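Long-range contacts in type 4 fimbrial biogenesis protein PilY1 (Pseudomonas aeruginosa, PDB 3HX6), which assists type IV pilus assembly, twitching motility and host-cell adhesion, with calcium binding and release apparently regulating pilus retraction, and is represented here by its C-terminal domain: residues A[394-399]-A[414-419]; A[488-493]-A[515-520]. The protein carries 3 engineered substitutions. All coordinates share one frame; numbering follows the deposited sequence.

Contact 1: A[394-399]-A[414-419]; sequences QQTLDL and IASQNP
L399 and I414 lie side by side and point the same way, as expected of paired residues on one face of an antiparallel sheet. Along L399, CB lies 4.2 Å from I414 CD1 and CG only slightly nearer to the same methyl. At the tip, L399 CD1 meets I414 CD1 at 3.4 Å, tighter than usual for two carbons. L399 CG stands anti to the backbone N (chi1 -176°), which puts CG and CD1 beside that methyl. The beta-branch of I414 suits a strand, and leucine brings a methyl to it; the close approach goes with an unusual I414 chi2 (104°) and may be strained.

The backbone beside them forms a classic beta bulge, in which D398 and L399 both face I414. I414 O accepts D398 N at 2.9 Å and, weakly, L399 N, while I414 N closes the pair on L399 O at 2.8 Å. On the other face, L397 CD2 rests on A415 CB at 3.8 Å; the small alanine leaves room for the leucine branch.

Beyond A415 the strand ends, yet S416 prolongs the pairing. Its N donates to T396 O at 2.9 Å, and its side-chain OG takes T396 N at 2.8 Å in a nearly straight bond (163°). Serine suits this place because its short hydroxyl substitutes for a backbone acceptor, leaving S416 O for R490.

This bulged antiparallel hairpin belongs to a sheet of the beta-propeller-family C-terminal domain, in the order 433-437, 392-405, 408-415, 521-524. L436 lies against L397, while Y510 of strand 510-511 packs against L399 and I414.

Contact 2: A[488-493]-A[515-520]; sequences GGRTSF and QNVAVS
R490, A518 and V517 bury the most surface where the loop at 488-493 meets the chain at 515-520. R490 contributes chiefly its carbon chain and the flat of its guanidinium. Its CG stands anti to the backbone N (chi1 175°) and passes 3.7 Å from A518 O; bends at chi2 and chi3 then turn the head over V517. There V517 CG2 sits 3.4 Å above the guanidinium plane, offset toward its rim, and the two side chains cross at about a right angle. A long arginine suits this place: aliphatic carbons and one planar face can lie against a valine while NH2 bonds to A415 O.

A518 suits a tighter place, where a small side chain lies close to another backbone. Its CB points to F493 O at 3.3 Å and lies 3.8 Å from T491 OG1. That carbonyl is already engaged, since T491 OG1 donates to F493 O at 2.6 Å, a bond within the loop that holds the turn together beside the alanine methyl. T491 CB also lies over the centre of one face of the F493 ring, so threonine serves the loop with both its hydroxyl and its carbon.

Between the two chains a water accepts T491 N at 3.0 Å and hydrogen-bonds S520 OG at 2.9 Å, giving these buried polar groups a shared partner.

This is loop packing beside strand 408-415, remote from the calcium site. The loop runs between strands 477-483 and 510-511. In 515-520, V517 pairs with Y510 through the backbone, V519 packs on I412 of strand 408-415, and S520 bonds to G482 just before the chain enters strand 521-524.

The two contacts are neighbours, about 9 Å between centres, and they touch through R490: its backbone N probably hydrogen-bonds S416 O, beside the reach of its guanidinium to the same segment. Strand 408-415 thus serves both, pairing in contact 1 and receiving V517, V519 and S520 from contact 2. Their chemistry differs. Contact 1, partly buried, is a hairpin held by backbone bonds, one serine hydroxyl bond and a bulge that shifts the register, with apolar pairs on both faces. Contact 2 is buried, though it lies no nearer the centre of the chain; it joins irregular segments, relying on side-chain packing and one bridging water. Both lie far from the calcium site elsewhere in the chain.

Contact 1: A[394-399]-A[414-419]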
loop_
_atom_site.group_PDB
_atom_site.type_symbol
_atom_site.label_atom_id
_atom_site.label_comp_id
_atom_site.label_asym_id
_atom_site.label_seq_id
_atom_site.Cartn_x
_atom_site.Cartn_y
_atom_site.Cartn_z
ATOM N N GLN A 394 34.519 12.780 -0.539
ATOM C CA GLN A 394 33.864 13.457 -1.639
ATOM C C GLN A 394 33.229 12.456 -2.596
ATOM O O GLN A 394 33.739 11.351 -2.789
ATOM C CB GLN A 394 34.886 14.307 -2.399
ATOM C CG GLN A 394 34.352 14.970 -3.656
ATOM C CD GLN A 394 35.457 15.637 -4.463
ATOM O OE1 GLN A 394 36.433 14.990 -4.845
ATOM N NE2 GLN A 394 35.308 16.928 -4.723
ATOM N N GLN A 395 32.097 12.847 -3.168
ATOM C CA GLN A 395 31.399 12.045 -4.165
ATOM C C GLN A 395 31.125 13.083 -5.250
ATOM O O GLN A 395 31.093 14.287 -4.971
ATOM C CB GLN A 395 30.074 11.484 -3.632
ATOM C CG GLN A 395 30.176 10.586 -2.393
ATOM C CD GLN A 395 30.846 9.239 -2.651
ATOM O OE1 GLN A 395 31.101 8.474 -1.713
ATOM N NE2 GLN A 395 31.128 8.939 -3.916
ATOM N N THR A 396 30.938 12.635 -6.483
ATOM C CA THR A 396 30.679 13.567 -7.569
ATOM C C THR A 396 29.607 13.046 -8.507
ATOM O O THR A 396 29.342 11.848 -8.560
ATOM C CB THR A 396 31.961 13.812 -8.405
ATOM O OG1 THR A 396 32.558 12.550 -8.733
ATOM C CG2 THR A 396 32.970 14.654 -7.628
ATOM N N LEU A 397 28.966 13.959 -9.221
ATOM C CA LEU A 397 27.987 13.571 -10.221
ATOM C C LEU A 397 28.905 13.565 -11.434
ATOM O O LEU A 397 29.381 14.613 -11.868
ATOM C CB LEU A 397 26.890 14.624 -10.335
ATOM C CG LEU A 397 25.962 14.614 -9.117
ATOM C CD1 LEU A 397 24.842 15.623 -9.308
ATOM C CD2 LEU A 397 25.390 13.205 -8.932
ATOM N N ASP A 398 29.176 12.375 -11.953
ATOM C CA ASP A 398 30.116 12.223 -13.052
ATOM C C ASP A 398 29.594 12.171 -14.465
ATOM O O ASP A 398 30.372 12.286 -15.408
ATOM C CB ASP A 398 30.973 10.983 -12.810
ATOM C CG ASP A 398 31.729 11.058 -11.509
ATOM O OD1 ASP A 398 32.023 12.188 -11.069
ATOM O OD2 ASP A 398 32.032 9.997 -10.931
ATOM N N LEU A 399 28.292 12.005 -14.629
ATOM C CA LEU A 399 27.766 11.908 -15.972
ATOM C C LEU A 399 26.281 12.202 -16.074
ATOM O O LEU A 399 25.490 11.797 -15.222
ATOM C CB LEU A 399 28.058 10.498 -16.505
ATOM C CG LEU A 399 27.713 10.063 -17.932
ATOM C CD1 LEU A 399 26.213 9.927 -18.111
ATOM C CD2 LEU A 399 28.302 11.065 -18.910
ATOM N N ILE A 414 24.729 9.929 -13.266
ATOM C CA ILE A 414 25.390 8.847 -12.553
ATOM C C ILE A 414 26.341 9.473 -11.553
ATOM O O ILE A 414 27.061 10.420 -11.870
ATOM C CB ILE A 414 26.189 7.924 -13.511
ATOM C CG1 ILE A 414 25.217 7.119 -14.380
ATOM C CG2 ILE A 414 27.085 6.976 -12.720
ATOM C CD1 ILE A 414 25.135 7.636 -15.791
ATOM N N ALA A 415 26.326 8.946 -10.338
ATOM C CA ALA A 415 27.178 9.452 -9.278
ATOM C C ALA A 415 28.321 8.482 -9.039
ATOM O O ALA A 415 28.232 7.307 -9.392
ATOM C CB ALA A 415 26.364 9.620 -7.995
ATOM N N SER A 416 29.390 8.988 -8.434
ATOM C CA SER A 416 30.552 8.176 -8.096
ATOM C C SER A 416 30.130 7.233 -6.976
ATOM O O SER A 416 29.026 7.361 -6.429
ATOM C CB SER A 416 31.695 9.069 -7.607
ATOM O OG SER A 416 31.280 9.873 -6.510
ATOM N N GLN A 417 31.007 6.298 -6.629
ATOM C CA GLN A 417 30.712 5.333 -5.579
ATOM C C GLN A 417 31.946 5.110 -4.709
ATOM O O GLN A 417 32.398 3.984 -4.520
ATOM C CB GLN A 417 30.260 4.014 -6.210
ATOM C CG GLN A 417 29.764 2.965 -5.230
ATOM C CD GLN A 417 29.212 1.745 -5.944
ATOM O OE1 GLN A 417 28.012 1.470 -5.903
ATOM N NE2 GLN A 417 30.085 1.013 -6.608
ATOM N N ASN A 418 32.484 6.200 -4.182
ATOM C CA ASN A 418 33.671 6.143 -3.346
ATOM C C ASN A 418 33.298 5.677 -1.951
ATOM O O ASN A 418 32.303 6.122 -1.380
ATOM C CB ASN A 418 34.312 7.522 -3.280
ATOM C CG ASN A 418 34.558 8.103 -4.652
ATOM O OD1 ASN A 418 34.366 9.299 -4.877
ATOM N ND2 ASN A 418 34.988 7.257 -5.581
ATOM N N PRO A 419 34.082 4.755 -1.388
ATOM C CA PRO A 419 33.763 4.280 -0.044
ATOM C C PRO A 419 34.162 5.305 1.009
ATOM O O PRO A 419 34.965 6.200 0.749
ATOM C CB PRO A 419 34.569 2.988 0.060
ATOM C CG PRO A 419 35.790 3.295 -0.762
ATOM C CD PRO A 419 35.211 4.006 -1.970
#

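Contact 2: A[488-493]-A[515-520]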
loop_
_atom_site.group_PDB
_atom_site.type_symbol
_atom_site.label_atom_id
_atom_site.label_comp_id
_atom_site.label_asym_id
_atom_site.label_seq_id
_atom_site.Cartn_x
_atom_site.Cartn_y
_atom_site.Cartn_z
ATOM N N GLY A 488 26.858 8.798 0.287
ATOM C CA GLY A 488 26.515 9.950 -0.532
ATOM C C GLY A 488 26.678 9.639 -2.013
ATOM O O GLY A 488 26.426 10.483 -2.871
ATOM N N GLY A 489 27.097 8.416 -2.316
ATOM C CA GLY A 489 27.302 8.039 -3.704
ATOM C C GLY A 489 26.271 7.080 -4.265
ATOM O O GLY A 489 25.188 6.893 -3.703
ATOM N N ARG A 490 26.625 6.463 -5.384
ATOM C CA ARG A 490 25.762 5.516 -6.071
ATOM C C ARG A 490 25.517 4.270 -5.233
ATOM O O ARG A 490 26.450 3.707 -4.661
ATOM C CB ARG A 490 26.422 5.119 -7.395
ATOM C CG ARG A 490 25.720 4.047 -8.194
ATOM C CD ARG A 490 26.765 3.229 -8.947
ATOM N NE ARG A 490 27.767 4.109 -9.520
ATOM C CZ ARG A 490 29.020 3.765 -9.784
ATOM N NH1 ARG A 490 29.450 2.539 -9.538
ATOM N NH2 ARG A 490 29.849 4.673 -10.273
ATOM N N THR A 491 24.263 3.840 -5.167
ATOM C CA THR A 491 23.902 2.633 -4.430
ATOM C C THR A 491 24.469 1.437 -5.193
ATOM O O THR A 491 24.781 1.553 -6.380
ATOM C CB THR A 491 22.377 2.479 -4.353
ATOM O OG1 THR A 491 21.825 2.720 -5.654
ATOM C CG2 THR A 491 21.773 3.482 -3.357
ATOM N N SER A 492 24.606 0.295 -4.521
ATOM C CA SER A 492 25.126 -0.898 -5.171
ATOM C C SER A 492 23.966 -1.695 -5.766
ATOM O O SER A 492 24.152 -2.764 -6.340
ATOM C CB SER A 492 25.906 -1.763 -4.173
ATOM O OG SER A 492 25.079 -2.191 -3.106
ATOM N N PHE A 493 22.762 -1.157 -5.624
ATOM C CA PHE A 493 21.567 -1.797 -6.153
ATOM C C PHE A 493 20.793 -0.717 -6.896
ATOM O O PHE A 493 20.970 0.471 -6.623
ATOM C CB PHE A 493 20.742 -2.370 -4.998
ATOM C CG PHE A 493 20.429 -1.367 -3.923
ATOM C CD1 PHE A 493 19.319 -0.537 -4.029
ATOM C CD2 PHE A 493 21.259 -1.238 -2.815
ATOM C CE1 PHE A 493 19.037 0.406 -3.046
ATOM C CE2 PHE A 493 20.990 -0.299 -1.827
ATOM C CZ PHE A 493 19.879 0.524 -1.940
ATOM N N GLN A 515 30.352 -0.415 -17.556
ATOM C CA GLN A 515 29.844 -0.910 -16.281
ATOM C C GLN A 515 28.335 -0.745 -16.091
ATOM O O GLN A 515 27.803 0.352 -16.264
ATOM C CB GLN A 515 30.563 -0.189 -15.140
ATOM C CG GLN A 515 30.598 -0.965 -13.844
ATOM C CD GLN A 515 31.986 -1.473 -13.534
ATOM O OE1 GLN A 515 32.656 -2.040 -14.397
ATOM N NE2 GLN A 515 32.428 -1.275 -12.296
ATOM N N ASN A 516 27.643 -1.832 -15.748
ATOM C CA ASN A 516 26.210 -1.736 -15.489
ATOM C C ASN A 516 26.113 -1.127 -14.101
ATOM O O ASN A 516 26.519 -1.733 -13.107
ATOM C CB ASN A 516 25.534 -3.104 -15.509
ATOM C CG ASN A 516 25.427 -3.669 -16.907
ATOM O OD1 ASN A 516 25.179 -2.934 -17.865
ATOM N ND2 ASN A 516 25.601 -4.981 -17.032
ATOM N N VAL A 517 25.569 0.079 -14.046
ATOM C CA VAL A 517 25.469 0.813 -12.803
ATOM C C VAL A 517 24.056 1.298 -12.501
ATOM O O VAL A 517 23.242 1.486 -13.403
ATOM C CB VAL A 517 26.444 2.014 -12.868
ATOM C CG1 VAL A 517 26.001 3.113 -11.967
ATOM C CG2 VAL A 517 27.848 1.554 -12.507
ATOM N N ALA A 518 23.770 1.488 -11.217
ATOM C CA ALA A 518 22.473 1.990 -10.804
ATOM C C ALA A 518 22.443 3.471 -11.166
ATOM O O ALA A 518 23.463 4.155 -11.083
ATOM C CB ALA A 518 22.298 1.819 -9.303
ATOM N N VAL A 519 21.283 3.958 -11.588
ATOM C CA VAL A 519 21.136 5.368 -11.935
ATOM C C VAL A 519 20.833 6.097 -10.629
ATOM O O VAL A 519 19.913 5.719 -9.913
ATOM C CB VAL A 519 19.972 5.582 -12.928
ATOM C CG1 VAL A 519 19.624 7.077 -13.026
ATOM C CG2 VAL A 519 20.361 5.037 -14.300
ATOM N N SER A 520 21.600 7.136 -10.318
ATOM C CA SER A 520 21.377 7.858 -9.074
ATOM C C SER A 520 20.447 9.050 -9.218
ATOM O O SER A 520 19.789 9.448 -8.259
ATOM C CB SER A 520 22.712 8.318 -8.489
ATOM O OG SER A 520 23.501 7.203 -8.129
HETATM O O HOH W 1 22.012 5.317 -6.523
#